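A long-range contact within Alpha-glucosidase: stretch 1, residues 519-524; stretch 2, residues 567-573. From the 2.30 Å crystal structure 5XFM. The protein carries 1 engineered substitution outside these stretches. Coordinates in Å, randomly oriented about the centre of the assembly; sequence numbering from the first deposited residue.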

# COMPACT_ATOMS: atom_id res chain seq x y z
N THR A 519 13.21 -8.80 0.79
CA THR A 519 12.10 -9.73 1.01
C THR A 519 11.47 -9.53 2.39
O THR A 519 10.31 -9.90 2.62
CB THR A 519 12.54 -11.21 0.84
OG1 THR A 519 13.45 -11.58 1.90
CG2 THR A 519 13.22 -11.42 -0.51
N VAL A 520 12.22 -8.94 3.30
CA VAL A 520 11.72 -8.65 4.63
C VAL A 520 11.20 -7.21 4.70
O VAL A 520 10.19 -6.93 5.35
CB VAL A 520 12.80 -8.88 5.69
CG1 VAL A 520 12.29 -8.52 7.06
CG2 VAL A 520 13.24 -10.34 5.66
N LEU A 521 11.89 -6.30 4.02
CA LEU A 521 11.49 -4.90 4.01
C LEU A 521 10.13 -4.66 3.36
O LEU A 521 9.31 -3.91 3.90
CB LEU A 521 12.54 -4.05 3.29
CG LEU A 521 13.89 -3.97 4.01
CD1 LEU A 521 14.90 -3.18 3.19
CD2 LEU A 521 13.73 -3.37 5.40
N LEU A 522 9.88 -5.30 2.22
CA LEU A 522 8.65 -5.06 1.46
C LEU A 522 7.62 -6.17 1.66
O LEU A 522 7.85 -7.32 1.26
CB LEU A 522 8.99 -4.90 -0.03
CG LEU A 522 10.15 -3.97 -0.38
CD1 LEU A 522 10.30 -3.78 -1.89
CD2 LEU A 522 10.00 -2.61 0.30
N GLN A 523 6.47 -5.82 2.23
CA GLN A 523 5.46 -6.80 2.65
C GLN A 523 4.31 -6.99 1.65
O GLN A 523 3.73 -6.03 1.13
CB GLN A 523 4.89 -6.39 4.02
CG GLN A 523 3.72 -7.23 4.53
CD GLN A 523 2.39 -6.67 4.07
OE1 GLN A 523 2.19 -5.45 4.04
NE2 GLN A 523 1.46 -7.55 3.70
N ASN A 524 4.01 -8.26 1.36
CA ASN A 524 2.82 -8.66 0.60
C ASN A 524 2.57 -10.15 0.84
O ASN A 524 3.50 -10.95 0.80
CB ASN A 524 2.99 -8.37 -0.90
CG ASN A 524 1.67 -8.36 -1.65
OD1 ASN A 524 1.21 -9.40 -2.14
ND2 ASN A 524 1.04 -7.20 -1.74
N TYR A 567 18.11 5.38 4.30
CA TYR A 567 18.38 4.03 4.81
C TYR A 567 17.21 3.52 5.62
O TYR A 567 16.39 4.30 6.08
CB TYR A 567 19.67 4.01 5.64
CG TYR A 567 19.59 4.65 7.00
CD1 TYR A 567 19.60 6.03 7.15
CD2 TYR A 567 19.53 3.87 8.15
CE1 TYR A 567 19.54 6.62 8.40
CE2 TYR A 567 19.47 4.45 9.41
CZ TYR A 567 19.47 5.83 9.53
OH TYR A 567 19.41 6.41 10.77
N VAL A 568 17.11 2.21 5.76
CA VAL A 568 16.00 1.66 6.54
C VAL A 568 16.39 0.38 7.26
O VAL A 568 17.05 -0.50 6.70
CB VAL A 568 14.74 1.42 5.66
CG1 VAL A 568 15.00 0.42 4.57
CG2 VAL A 568 13.56 0.98 6.52
N VAL A 569 15.98 0.30 8.53
CA VAL A 569 16.24 -0.83 9.41
C VAL A 569 14.98 -1.23 10.16
O VAL A 569 14.51 -0.48 11.02
CB VAL A 569 17.34 -0.50 10.46
CG1 VAL A 569 17.77 -1.77 11.18
CG2 VAL A 569 18.53 0.20 9.81
N LEU A 570 14.43 -2.40 9.83
CA LEU A 570 13.25 -2.88 10.54
C LEU A 570 13.30 -4.37 10.85
O LEU A 570 13.94 -5.15 10.14
CB LEU A 570 11.96 -2.54 9.78
CG LEU A 570 11.64 -3.03 8.37
CD1 LEU A 570 11.02 -4.43 8.36
CD2 LEU A 570 10.69 -2.03 7.74
N ALA A 571 12.62 -4.76 11.93
CA ALA A 571 12.51 -6.15 12.33
C ALA A 571 11.07 -6.63 12.25
O ALA A 571 10.14 -5.94 12.70
CB ALA A 571 13.06 -6.36 13.73
N ARG A 572 10.89 -7.82 11.68
CA ARG A 572 9.59 -8.47 11.55
C ARG A 572 9.63 -9.87 12.16
O ARG A 572 10.60 -10.60 11.98
CB ARG A 572 9.16 -8.54 10.08
CG ARG A 572 8.68 -7.22 9.51
CD ARG A 572 8.26 -7.36 8.04
NE ARG A 572 7.18 -6.43 7.73
CZ ARG A 572 7.29 -5.38 6.92
NH1 ARG A 572 8.44 -5.10 6.34
NH2 ARG A 572 6.24 -4.60 6.71
N ARG A 573 8.57 -10.22 12.87
CA ARG A 573 8.49 -11.51 13.55
C ARG A 573 7.49 -12.44 12.88
O ARG A 573 6.42 -12.01 12.47
CB ARG A 573 8.11 -11.32 15.03
CG ARG A 573 7.90 -12.62 15.80
CD ARG A 573 7.67 -12.37 17.28
NE ARG A 573 6.43 -11.64 17.55
CZ ARG A 573 5.24 -12.21 17.66
NH1 ARG A 573 5.11 -13.52 17.55
NH2 ARG A 573 4.16 -11.46 17.91

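How does a strand hold the end of a helix that lies 47 or more residues away in sequence? It does so largely through Arg572, whose NH1 donates two hydrogen bonds to backbone carbonyls, 2.7 Å to Val520 O and 2.9 Å to Leu521 O. Those residues close the helix, and Leu522 is the first to leave helical phi/psi, so carbonyls here can look outward for a donor instead of a further turn of backbone. Both oxygens lie at the edge of the guanidinium, near its plane, where its N-H bonds point. The N-H...O angles, 131° and 137°, are bent.

What conformation brings the arginine there? Its CA-to-CB bond points toward the helix end, and chi1 at -75° (m) with chi2 at 180° (t) extends the first part of the chain. Chi3, at 148°, sits between wells, and chi4 is 112°; together these last two turns set the plane of the guanidinium so that NH1 meets both oxygens. The aliphatic part also makes contact, with Arg572 CD 4.3 Å from Val520 CG1. Over one face of the guanidinium lies Gln523, its CB 3.5 Å from Arg572 NH2. The CA-to-CB bond of Gln523 points toward the strand, but with chi1 at 174° (t) and chi2 at -90° (m) the end of its side chain leads away, and its NE2 is hydrogen-bonded elsewhere in the structure.

Why does Leu521 bury so much surface when its CA-to-CB bond points away from the strand? The m,t rotamer (-67°, 177°) brings the end of the side chain back nearer, so that its methyls pack against both Leu570 and Val568: Leu521 CD2 comes to 3.6 Å from Leu570 CG, and Leu521 CD1 to 3.9 Å from Val568 CG1. This leucine therefore joins the contact twice, through its carbonyl to Arg572 and through its methyls to the apolar side chains.

How does the strand present those partners? Val568, Leu570 and Arg572 alternate with Val569 and Ala571, as extended backbone requires: the first three direct CA-to-CB toward the helix end, the other two away. Leu570 adopts p,p (61°, 84°), which places its CD1 4.0 Å from Val520 O and 4.5 Å from Val520 CG1, while its CG packs on Leu521. Val568 has chi1 at 62° (p). The result is a small apolar patch continuing along one side of the strand to the polar anchor at Arg572, with 308 Å² buried over both stretches.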